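Hypothetical protein (Pyrococcus furiosus, PDB 1YB3) is of unknown function but belongs to the DUF3201 family, its single chain folding as helices packed against a seven-stranded antiparallel sheet. Local coordinates at residues F39-V44 / P66-K71; R104-L109 / F147-G152; E119-F124 / S140-I145. One frame throughout, in Å; residues are numbered along the deposited sequence.

Contact 1 of 3, residues F39-V44 / P66-K71; sequences FTVEEV and PAFAVK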
loop_
_atom_site.group_PDB
_atom_site.type_symbol
_atom_site.label_atom_id
_atom_site.label_comp_id
_atom_site.label_asym_id
_atom_site.label_seq_id
_atom_site.Cartn_x
_atom_site.Cartn_y
_atom_site.Cartn_z
ATOM N N PHE A 39 -6.100 -3.780 -16.061
ATOM C CA PHE A 39 -6.118 -2.702 -15.073
ATOM C C PHE A 39 -5.643 -1.401 -15.703
ATOM O O PHE A 39 -4.682 -1.393 -16.473
ATOM C CB PHE A 39 -5.243 -3.034 -13.861
ATOM C CG PHE A 39 -5.726 -4.208 -13.060
ATOM C CD1 PHE A 39 -6.668 -4.041 -12.025
ATOM C CD2 PHE A 39 -5.211 -5.475 -13.302
ATOM C CE1 PHE A 39 -7.113 -5.140 -11.272
ATOM C CE2 PHE A 39 -5.650 -6.585 -12.558
ATOM C CZ PHE A 39 -6.606 -6.414 -11.531
ATOM N N THR A 40 -6.322 -0.304 -15.392
ATOM C CA THR A 40 -5.905 1.000 -15.894
ATOM C C THR A 40 -4.780 1.551 -15.025
ATOM O O THR A 40 -4.983 1.823 -13.837
ATOM C CB THR A 40 -7.074 1.984 -15.912
ATOM O OG1 THR A 40 -8.100 1.473 -16.776
ATOM C CG2 THR A 40 -6.611 3.336 -16.418
ATOM N N VAL A 41 -3.608 1.692 -15.624
ATOM C CA VAL A 41 -2.399 2.100 -14.868
ATOM C C VAL A 41 -2.063 3.519 -15.296
ATOM O O VAL A 41 -1.736 3.758 -16.457
ATOM C CB VAL A 41 -1.210 1.162 -15.124
ATOM C CG1 VAL A 41 0.030 1.650 -14.371
ATOM C CG2 VAL A 41 -1.529 -0.273 -14.672
ATOM N N GLU A 42 -2.144 4.453 -14.358
ATOM C CA GLU A 42 -1.987 5.864 -14.691
ATOM C C GLU A 42 -0.513 6.276 -14.624
ATOM O O GLU A 42 0.343 5.470 -14.286
ATOM C CB GLU A 42 -2.846 6.732 -13.764
ATOM C CG GLU A 42 -4.348 6.397 -13.788
ATOM C CD GLU A 42 -5.022 6.787 -15.095
ATOM O OE1 GLU A 42 -4.393 7.480 -15.926
ATOM O OE2 GLU A 42 -6.191 6.400 -15.298
ATOM N N GLU A 43 -0.232 7.542 -14.953
ATOM C CA GLU A 43 1.144 8.048 -14.932
ATOM C C GLU A 43 1.615 8.353 -13.514
ATOM O O GLU A 43 0.819 8.590 -12.616
ATOM C CB GLU A 43 1.264 9.315 -15.785
ATOM C CG GLU A 43 0.818 9.145 -17.249
ATOM C CD GLU A 43 1.690 8.175 -18.045
ATOM O OE1 GLU A 43 2.829 7.880 -17.624
ATOM O OE2 GLU A 43 1.228 7.707 -19.111
ATOM N N VAL A 44 2.928 8.390 -13.334
ATOM C CA VAL A 44 3.516 8.749 -12.051
ATOM C C VAL A 44 3.197 10.209 -11.736
ATOM O O VAL A 44 3.294 11.072 -12.617
ATOM C CB VAL A 44 5.050 8.548 -12.069
ATOM C CG1 VAL A 44 5.688 9.081 -10.788
ATOM C CG2 VAL A 44 5.394 7.075 -12.283
ATOM N N PRO A 66 7.050 9.678 -5.276
ATOM C CA PRO A 66 6.351 9.260 -6.513
ATOM C C PRO A 66 5.307 8.156 -6.280
ATOM O O PRO A 66 5.512 7.271 -5.454
ATOM C CB PRO A 66 7.489 8.773 -7.414
ATOM C CG PRO A 66 8.518 8.198 -6.426
ATOM C CD PRO A 66 8.389 9.056 -5.155
ATOM N N ALA A 67 4.183 8.237 -6.992
ATOM C CA ALA A 67 3.172 7.170 -6.930
ATOM C C ALA A 67 2.360 7.197 -8.206
ATOM O O ALA A 67 2.221 8.240 -8.836
ATOM C CB ALA A 67 2.267 7.330 -5.691
ATOM N N PHE A 68 1.791 6.051 -8.578
ATOM C CA PHE A 68 0.893 6.001 -9.746
ATOM C C PHE A 68 -0.336 5.169 -9.413
ATOM O O PHE A 68 -0.225 4.159 -8.716
ATOM C CB PHE A 68 1.594 5.487 -11.019
ATOM C CG PHE A 68 2.213 4.117 -10.896
ATOM C CD1 PHE A 68 1.489 2.965 -11.281
ATOM C CD2 PHE A 68 3.522 3.956 -10.412
ATOM C CE1 PHE A 68 2.074 1.695 -11.195
ATOM C CE2 PHE A 68 4.101 2.702 -10.326
ATOM C CZ PHE A 68 3.357 1.550 -10.705
ATOM N N ALA A 69 -1.499 5.625 -9.888
ATOM C CA ALA A 69 -2.774 4.921 -9.684
ATOM C C ALA A 69 -2.871 3.639 -10.509
ATOM O O ALA A 69 -2.389 3.572 -11.663
ATOM C CB ALA A 69 -3.929 5.852 -10.083
ATOM N N VAL A 70 -3.500 2.636 -9.900
ATOM C CA VAL A 70 -3.918 1.401 -10.571
ATOM C C VAL A 70 -5.403 1.249 -10.234
ATOM O O VAL A 70 -5.755 0.996 -9.104
ATOM C CB VAL A 70 -3.142 0.161 -10.077
ATOM C CG1 VAL A 70 -3.596 -1.107 -10.856
ATOM C CG2 VAL A 70 -1.612 0.348 -10.185
ATOM N N LYS A 71 -6.265 1.460 -11.220
ATOM C CA LYS A 71 -7.713 1.454 -10.974
ATOM C C LYS A 71 -8.220 0.012 -10.926
ATOM O O LYS A 71 -7.714 -0.833 -11.650
ATOM C CB LYS A 71 -8.430 2.226 -12.061
ATOM C CG LYS A 71 -7.941 3.667 -12.204
ATOM C CD LYS A 71 -8.886 4.452 -13.092
ATOM C CE LYS A 71 -8.496 5.910 -13.111
ATOM N NZ LYS A 71 -9.606 6.716 -13.702
HETATM O O HOH W 1 -9.004 -0.985 -14.108
HETATM O O HOH W 2 -1.499 8.305 -10.924
#
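Val41 and Val44 both reach the ring of Phe68, one at each ortho carbon. Val41 comes in through CG1, which lies 3.7 Å from Phe68 CD1, the two side chains crossing at a slant. Val44 offers CG2 to CD2 of the same ring, with its other methyl, CG1, resting beside Pro66 CB at 3.8 Å. Phe68 places CG between its own backbone N and carbonyl carbon (chi1 58°), the sterically crowded position, and its CB lies against the carbonyl oxygens of Glu42 and Glu43. On the same side of the sheet Val70 turns CG1 to Phe39 CB, while the Phe39 ring brings CD1 to within 3.4 Å of Lys71 O, which sits at the ring edge and in its plane.

On the other side, the Thr40 and Lys71 side chains run alongside each other, CB to CB 4.1 Å. Beyond CG the lysine chain is extended and crosses Glu42, whose OE2 lies nearer Lys71 CE (3.2 Å) than NZ, with which it forms a long salt bridge.

Two backbone bonds hold the strands: Lys71 N donates to Thr40 O at 2.9 Å, and Glu42 N to Ala69 O at 2.8 Å with a nearly straight 172° N-H...O angle. The direct pairing then lapses, and one water accepts from Ala69 N, 2.9 Å away, and donates to Glu43 O. Arg29 of helix 11-35 takes up the backbone oxygens of Val41 and Glu42 and forms a salt bridge with Glu43, tying the diverging segment to the helix. Direct bonding returns between Ala67 and Ser45. Interrupted pairing of this kind, with a water between the backbones, makes 40-47 a broken outermost strand of the antiparallel sheet, set against 65-71.

Contact 2 of 3, residues R104-L109 / F147-G152; sequences RAFEKL and FEVDLG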
loop_
_atom_site.group_PDB
_atom_site.type_symbol
_atom_site.label_atom_id
_atom_site.label_comp_id
_atom_site.label_asym_id
_atom_site.label_seq_id
_atom_site.Cartn_x
_atom_site.Cartn_y
_atom_site.Cartn_z
ATOM N N ARG A 104 -2.813 -12.807 7.029
ATOM C CA ARG A 104 -1.944 -13.988 6.919
ATOM C C ARG A 104 -1.088 -13.991 5.657
ATOM O O ARG A 104 -0.078 -14.691 5.607
ATOM C CB ARG A 104 -2.766 -15.293 7.007
ATOM C CG ARG A 104 -3.462 -15.497 8.378
ATOM C CD ARG A 104 -4.440 -16.674 8.340
ATOM N N ALA A 105 -1.479 -13.184 4.663
ATOM C CA ALA A 105 -0.882 -13.231 3.319
ATOM C C ALA A 105 0.330 -12.320 3.104
ATOM O O ALA A 105 1.128 -12.552 2.180
ATOM C CB ALA A 105 -1.958 -12.942 2.257
ATOM N N PHE A 106 0.441 -11.257 3.907
ATOM C CA PHE A 106 1.479 -10.229 3.695
ATOM C C PHE A 106 2.217 -9.879 4.968
ATOM O O PHE A 106 1.630 -9.898 6.056
ATOM C CB PHE A 106 0.852 -8.977 3.044
ATOM C CG PHE A 106 0.178 -9.288 1.744
ATOM C CD1 PHE A 106 0.938 -9.466 0.583
ATOM C CD2 PHE A 106 -1.210 -9.501 1.688
ATOM C CE1 PHE A 106 0.326 -9.814 -0.635
ATOM C CE2 PHE A 106 -1.827 -9.847 0.477
ATOM C CZ PHE A 106 -1.055 -10.014 -0.688
ATOM N N GLU A 107 3.504 -9.576 4.822
ATOM C CA GLU A 107 4.366 -9.285 5.965
ATOM C C GLU A 107 4.192 -7.855 6.512
ATOM O O GLU A 107 3.650 -7.688 7.600
ATOM C CB GLU A 107 5.837 -9.573 5.630
ATOM C CG GLU A 107 6.788 -9.285 6.775
ATOM C CD GLU A 107 8.230 -9.579 6.429
ATOM O OE1 GLU A 107 8.520 -10.739 6.052
ATOM O OE2 GLU A 107 9.084 -8.659 6.542
ATOM N N LYS A 108 4.617 -6.839 5.743
ATOM C CA LYS A 108 4.597 -5.436 6.211
ATOM C C LYS A 108 3.296 -4.779 5.791
ATOM O O LYS A 108 3.282 -3.920 4.895
ATOM C CB LYS A 108 5.817 -4.662 5.671
ATOM C CG LYS A 108 7.156 -5.267 6.106
ATOM C CD LYS A 108 8.329 -4.409 5.663
ATOM C CE LYS A 108 9.634 -5.182 5.796
ATOM N NZ LYS A 108 10.794 -4.385 5.301
ATOM N N LEU A 109 2.217 -5.215 6.435
ATOM C CA LEU A 109 0.856 -4.795 6.127
ATOM C C LEU A 109 0.326 -3.765 7.105
ATOM O O LEU A 109 0.510 -3.884 8.321
ATOM C CB LEU A 109 -0.069 -6.025 6.168
ATOM C CG LEU A 109 -1.573 -5.819 6.018
ATOM C CD1 LEU A 109 -1.900 -5.421 4.584
ATOM C CD2 LEU A 109 -2.296 -7.105 6.403
ATOM N N PHE A 147 -5.632 -1.168 2.312
ATOM C CA PHE A 147 -4.746 -2.275 2.643
ATOM C C PHE A 147 -3.435 -1.972 1.947
ATOM O O PHE A 147 -3.386 -1.969 0.721
ATOM C CB PHE A 147 -5.330 -3.585 2.089
ATOM C CG PHE A 147 -6.660 -3.933 2.697
ATOM C CD1 PHE A 147 -6.740 -4.837 3.762
ATOM C CD2 PHE A 147 -7.830 -3.282 2.252
ATOM C CE1 PHE A 147 -7.984 -5.123 4.369
ATOM C CE2 PHE A 147 -9.064 -3.544 2.844
ATOM C CZ PHE A 147 -9.142 -4.473 3.911
ATOM N N GLU A 148 -2.405 -1.647 2.730
ATOM C CA GLU A 148 -1.091 -1.255 2.207
ATOM C C GLU A 148 -0.037 -2.309 2.551
ATOM O O GLU A 148 0.059 -2.751 3.695
ATOM C CB GLU A 148 -0.635 0.127 2.761
ATOM C CG GLU A 148 0.814 0.438 2.408
ATOM C CD GLU A 148 1.297 1.827 2.867
ATOM O OE1 GLU A 148 0.438 2.719 3.056
ATOM O OE2 GLU A 148 2.522 2.022 3.019
ATOM N N VAL A 149 0.741 -2.719 1.549
ATOM C CA VAL A 149 1.857 -3.629 1.767
ATOM C C VAL A 149 3.155 -2.894 1.397
ATOM O O VAL A 149 3.243 -2.312 0.305
ATOM C CB VAL A 149 1.676 -4.916 0.921
ATOM C CG1 VAL A 149 2.852 -5.853 1.123
ATOM C CG2 VAL A 149 0.291 -5.596 1.267
ATOM N N ASP A 150 4.129 -2.914 2.314
ATOM C CA ASP A 150 5.442 -2.259 2.124
ATOM C C ASP A 150 6.529 -3.306 1.842
ATOM O O ASP A 150 6.509 -4.403 2.429
ATOM C CB ASP A 150 5.834 -1.443 3.360
ATOM C CG ASP A 150 4.909 -0.248 3.605
ATOM O OD1 ASP A 150 4.071 0.046 2.732
ATOM O OD2 ASP A 150 5.038 0.390 4.678
ATOM N N LEU A 151 7.454 -2.999 0.937
ATOM C CA LEU A 151 8.353 -4.037 0.394
ATOM C C LEU A 151 9.853 -3.743 0.331
ATOM O O LEU A 151 10.594 -4.492 -0.325
ATOM C CB LEU A 151 7.892 -4.461 -1.002
ATOM C CG LEU A 151 6.571 -5.227 -0.951
ATOM C CD1 LEU A 151 5.866 -5.169 -2.260
ATOM C CD2 LEU A 151 6.770 -6.656 -0.468
ATOM N N GLY A 152 10.315 -2.681 0.971
ATOM C CA GLY A 152 11.709 -2.254 0.710
ATOM C C GLY A 152 11.960 -2.093 -0.794
ATOM O O GLY A 152 11.017 -1.935 -1.571
HETATM O O HOH W 3 5.970 -6.978 3.167
#
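Lys108 and Asp150 are joined by a backbone bond where strand 108-112 enters the antiparallel sheet beside strand 144-150. Asp150 N donates to Lys108 O at 2.9 Å. One step along, Leu109 and Val149 form a non-hydrogen-bonded pair, and Leu109 CA makes a short CH...O contact of 3.3 Å with Glu148 O.

Val149 carries the apolar part. Its CG2, anti to the carbonyl carbon, makes the closer approach to Phe106, while CG1 also meets the ring at CD1. CG2 lies 3.7 Å from Phe106 CG and makes an off-centre CH-pi contact, displaced from the middle of the ring toward the CB end. The two side chains cross at about a right angle. From the strand itself, Leu109 brings CD1 to 4.0 Å from the same Val149 CG2, so one methyl is shared by an aromatic and an aliphatic neighbour.

The next layer positions these groups. Phe106, the first residue to leave helical geometry after helix 96-105, also packs on Glu161 and Arg164 of helix 155-171, and Arg164 holds the carbonyl of Ala105. Leu109 leans back on Ile103 of helix 96-105, and Val149 touches Phe85 of strand 82-90. On the face of the strand opposite Val149, Glu148 OE2 and Asp150 OD1 are only 2.5 Å apart, which suggests that one of the acids holds a proton, while Glu148 OE1 is hydrogen-bonded to Tyr112 OH.

Lys108, about where the strand starts, is the centre of an inverse gamma turn, closed by a weak bond from Leu109 N to Glu107 O. A water joins the backbones there, accepting from Lys108 N at 2.9 Å and donating to Asp150 O at 2.7 Å.

Contact 3 of 3, residues E119-F124 / S140-I145; sequences EDFYNF and SDEEMI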
loop_
_atom_site.group_PDB
_atom_site.type_symbol
_atom_site.label_atom_id
_atom_site.label_comp_id
_atom_site.label_asym_id
_atom_site.label_seq_id
_atom_site.Cartn_x
_atom_site.Cartn_y
_atom_site.Cartn_z
ATOM N N GLU A 119 -6.285 6.661 11.524
ATOM C CA GLU A 119 -7.265 5.595 11.584
ATOM C C GLU A 119 -6.648 4.250 11.260
ATOM O O GLU A 119 -6.959 3.662 10.221
ATOM C CB GLU A 119 -8.429 5.876 10.623
ATOM C CG GLU A 119 -9.361 7.015 11.027
ATOM C CD GLU A 119 -9.266 8.238 10.139
ATOM O OE1 GLU A 119 -8.901 8.123 8.950
ATOM O OE2 GLU A 119 -9.599 9.335 10.622
ATOM N N ASP A 120 -5.783 3.761 12.144
ATOM C CA ASP A 120 -5.131 2.471 11.937
ATOM C C ASP A 120 -5.909 1.293 12.527
ATOM O O ASP A 120 -6.067 1.172 13.747
ATOM C CB ASP A 120 -3.676 2.496 12.398
ATOM C CG ASP A 120 -2.895 1.305 11.893
ATOM O OD1 ASP A 120 -2.586 1.247 10.668
ATOM O OD2 ASP A 120 -2.596 0.427 12.729
ATOM N N PHE A 121 -6.368 0.409 11.649
ATOM C CA PHE A 121 -7.063 -0.805 12.064
ATOM C C PHE A 121 -6.100 -1.954 12.383
ATOM O O PHE A 121 -6.349 -2.747 13.305
ATOM C CB PHE A 121 -8.067 -1.242 10.990
ATOM C CG PHE A 121 -9.152 -0.244 10.730
ATOM C CD1 PHE A 121 -10.164 -0.021 11.675
ATOM C CD2 PHE A 121 -9.176 0.480 9.535
ATOM C CE1 PHE A 121 -11.174 0.910 11.422
ATOM C CE2 PHE A 121 -10.185 1.415 9.280
ATOM C CZ PHE A 121 -11.190 1.617 10.221
ATOM N N TYR A 122 -5.012 -2.035 11.611
ATOM C CA TYR A 122 -3.984 -3.053 11.790
ATOM C C TYR A 122 -2.643 -2.437 11.427
ATOM O O TYR A 122 -2.522 -1.735 10.411
ATOM C CB TYR A 122 -4.271 -4.270 10.893
ATOM C CG TYR A 122 -3.221 -5.365 10.934
ATOM C CD1 TYR A 122 -3.292 -6.403 11.879
ATOM C CD2 TYR A 122 -2.171 -5.381 10.008
ATOM C CE1 TYR A 122 -2.320 -7.415 11.905
ATOM C CE2 TYR A 122 -1.204 -6.371 10.026
ATOM C CZ TYR A 122 -1.281 -7.395 10.966
ATOM O OH TYR A 122 -0.316 -8.380 10.958
ATOM N N ASN A 123 -1.653 -2.682 12.279
ATOM C CA ASN A 123 -0.261 -2.311 12.046
ATOM C C ASN A 123 0.565 -3.551 12.343
ATOM O O ASN A 123 0.530 -4.056 13.469
ATOM C CB ASN A 123 0.142 -1.155 12.982
ATOM C CG ASN A 123 1.520 -0.594 12.672
ATOM O OD1 ASN A 123 2.441 -1.328 12.376
ATOM N ND2 ASN A 123 1.665 0.730 12.772
ATOM N N PHE A 124 1.295 -4.049 11.343
ATOM C CA PHE A 124 2.028 -5.324 11.480
ATOM C C PHE A 124 3.123 -5.275 12.551
ATOM O O PHE A 124 3.584 -6.322 13.021
ATOM C CB PHE A 124 2.660 -5.720 10.142
ATOM C CG PHE A 124 3.970 -5.034 9.861
ATOM C CD1 PHE A 124 5.182 -5.679 10.128
ATOM C CD2 PHE A 124 3.995 -3.746 9.306
ATOM C CE1 PHE A 124 6.414 -5.047 9.853
ATOM C CE2 PHE A 124 5.210 -3.106 9.018
ATOM C CZ PHE A 124 6.428 -3.761 9.298
ATOM N N SER A 140 -16.359 1.600 13.288
ATOM C CA SER A 140 -15.730 2.858 12.873
ATOM C C SER A 140 -16.671 3.752 12.065
ATOM O O SER A 140 -17.792 3.354 11.738
ATOM C CB SER A 140 -14.479 2.565 12.039
ATOM O OG SER A 140 -14.850 2.158 10.728
ATOM N N ASP A 141 -16.194 4.954 11.749
ATOM C CA ASP A 141 -16.906 5.902 10.892
ATOM C C ASP A 141 -16.275 5.963 9.485
ATOM O O ASP A 141 -16.454 6.943 8.756
ATOM C CB ASP A 141 -16.873 7.302 11.535
ATOM C CG ASP A 141 -15.454 7.835 11.693
ATOM O OD1 ASP A 141 -14.565 7.044 12.092
ATOM O OD2 ASP A 141 -15.223 9.042 11.417
ATOM N N GLU A 142 -15.542 4.915 9.109
ATOM C CA GLU A 142 -14.767 4.939 7.861
ATOM C C GLU A 142 -15.441 4.105 6.761
ATOM O O GLU A 142 -15.758 2.933 6.973
ATOM C CB GLU A 142 -13.325 4.471 8.115
ATOM C CG GLU A 142 -12.503 5.350 9.097
ATOM C CD GLU A 142 -12.148 6.726 8.553
ATOM O OE1 GLU A 142 -11.793 6.846 7.365
ATOM O OE2 GLU A 142 -12.212 7.707 9.324
ATOM N N GLU A 143 -15.679 4.724 5.604
ATOM C CA GLU A 143 -16.331 4.051 4.477
ATOM C C GLU A 143 -15.345 3.276 3.585
ATOM O O GLU A 143 -15.655 2.172 3.139
ATOM C CB GLU A 143 -17.142 5.054 3.648
ATOM C CG GLU A 143 -17.632 4.563 2.272
ATOM C CD GLU A 143 -18.509 3.309 2.326
ATOM O OE1 GLU A 143 -19.005 2.934 3.422
ATOM O OE2 GLU A 143 -18.704 2.697 1.253
HETATM N N MSE A 144 -14.181 3.865 3.327
HETATM C CA MSE A 144 -13.154 3.229 2.473
HETATM C C MSE A 144 -12.046 2.674 3.363
HETATM O O MSE A 144 -11.517 3.393 4.225
HETATM C CB MSE A 144 -12.573 4.248 1.480
HETATM C CG MSE A 144 -13.603 4.871 0.533
HETATM SE SE MSE A 144 -14.426 3.527 -0.630
HETATM C CE MSE A 144 -12.808 2.809 -1.386
ATOM N N ILE A 145 -11.703 1.399 3.174
ATOM C CA ILE A 145 -10.660 0.761 3.972
ATOM C C ILE A 145 -9.481 0.456 3.057
ATOM O O ILE A 145 -9.662 -0.175 2.016
ATOM C CB ILE A 145 -11.142 -0.566 4.633
ATOM C CG1 ILE A 145 -12.504 -0.394 5.359
ATOM C CG2 ILE A 145 -10.051 -1.187 5.533
ATOM C CD1 ILE A 145 -12.566 0.764 6.403
#
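Ser140 OG, lying 3.7 Å from Phe121 CZ, is gripped twice on its own side of the contact. It accepts from Glu142 N at 3.3 Å, a bond (N-H...O 163°) that closes an ST turn, and it is hydrogen-bonded to Ile137 O in helix 130-138. These bonds fix the serine against the phenylalanine: Ser140 CB meets Phe121 CE1 at the ring edge, in plane.

Phe121 is the main apolar link. Its side chain crosses Ile145 at about a right angle, with CE2 3.8 Å from Ile145 CD1, while CZ also touches the aliphatic CG of Glu142. Val133, Arg136 and Ile137 of helix 130-138 pack on it as well. The chain turns a corner at Phe121, and Phe121 and Tyr122 together face Ile111 in a classic beta bulge; Ile145 packs on that same Ile111, because strand 108-112 runs between strands 120-123 and 144-150.

Beside the ring, the carboxylates of Glu119 and Glu142 are stacked, their planes 17° apart. Glu142 OE2 comes to 3.1 Å from Glu119 CD and 3.3 Å from Glu119 OE2. No hydrogen bond joins the two groups. Each acid instead has one oxygen held by a backbone amide, Glu119 OE1 by Glu115 N and Glu142 OE1 by Ala114 N. Those amides would offset some of the repulsion between like charges, yet such close stacking probably raises the proton affinity of one or both acids.

After helix 11-35 the chain makes contact 1, which closes a 21-residue excursion containing the small hairpin 51-54/57-60 and sets the first outermost strand against 65-71. Strands 74-79 and 82-90 continue the sheet before contact 2 opens at the end of helix 96-105. Contact 3 opens and closes within that longer loop, spanning helix 130-138, and strand 144-150 serves both. The two touch directly: Leu109 O of strand 108-112 is 3.1 Å from Phe124 N, just past strand 120-123, a probable hydrogen bond. Contact 1, its centre about 19 Å from that of contact 2 and about 23 Å from that of contact 3, touches neither but belongs to the same sheet.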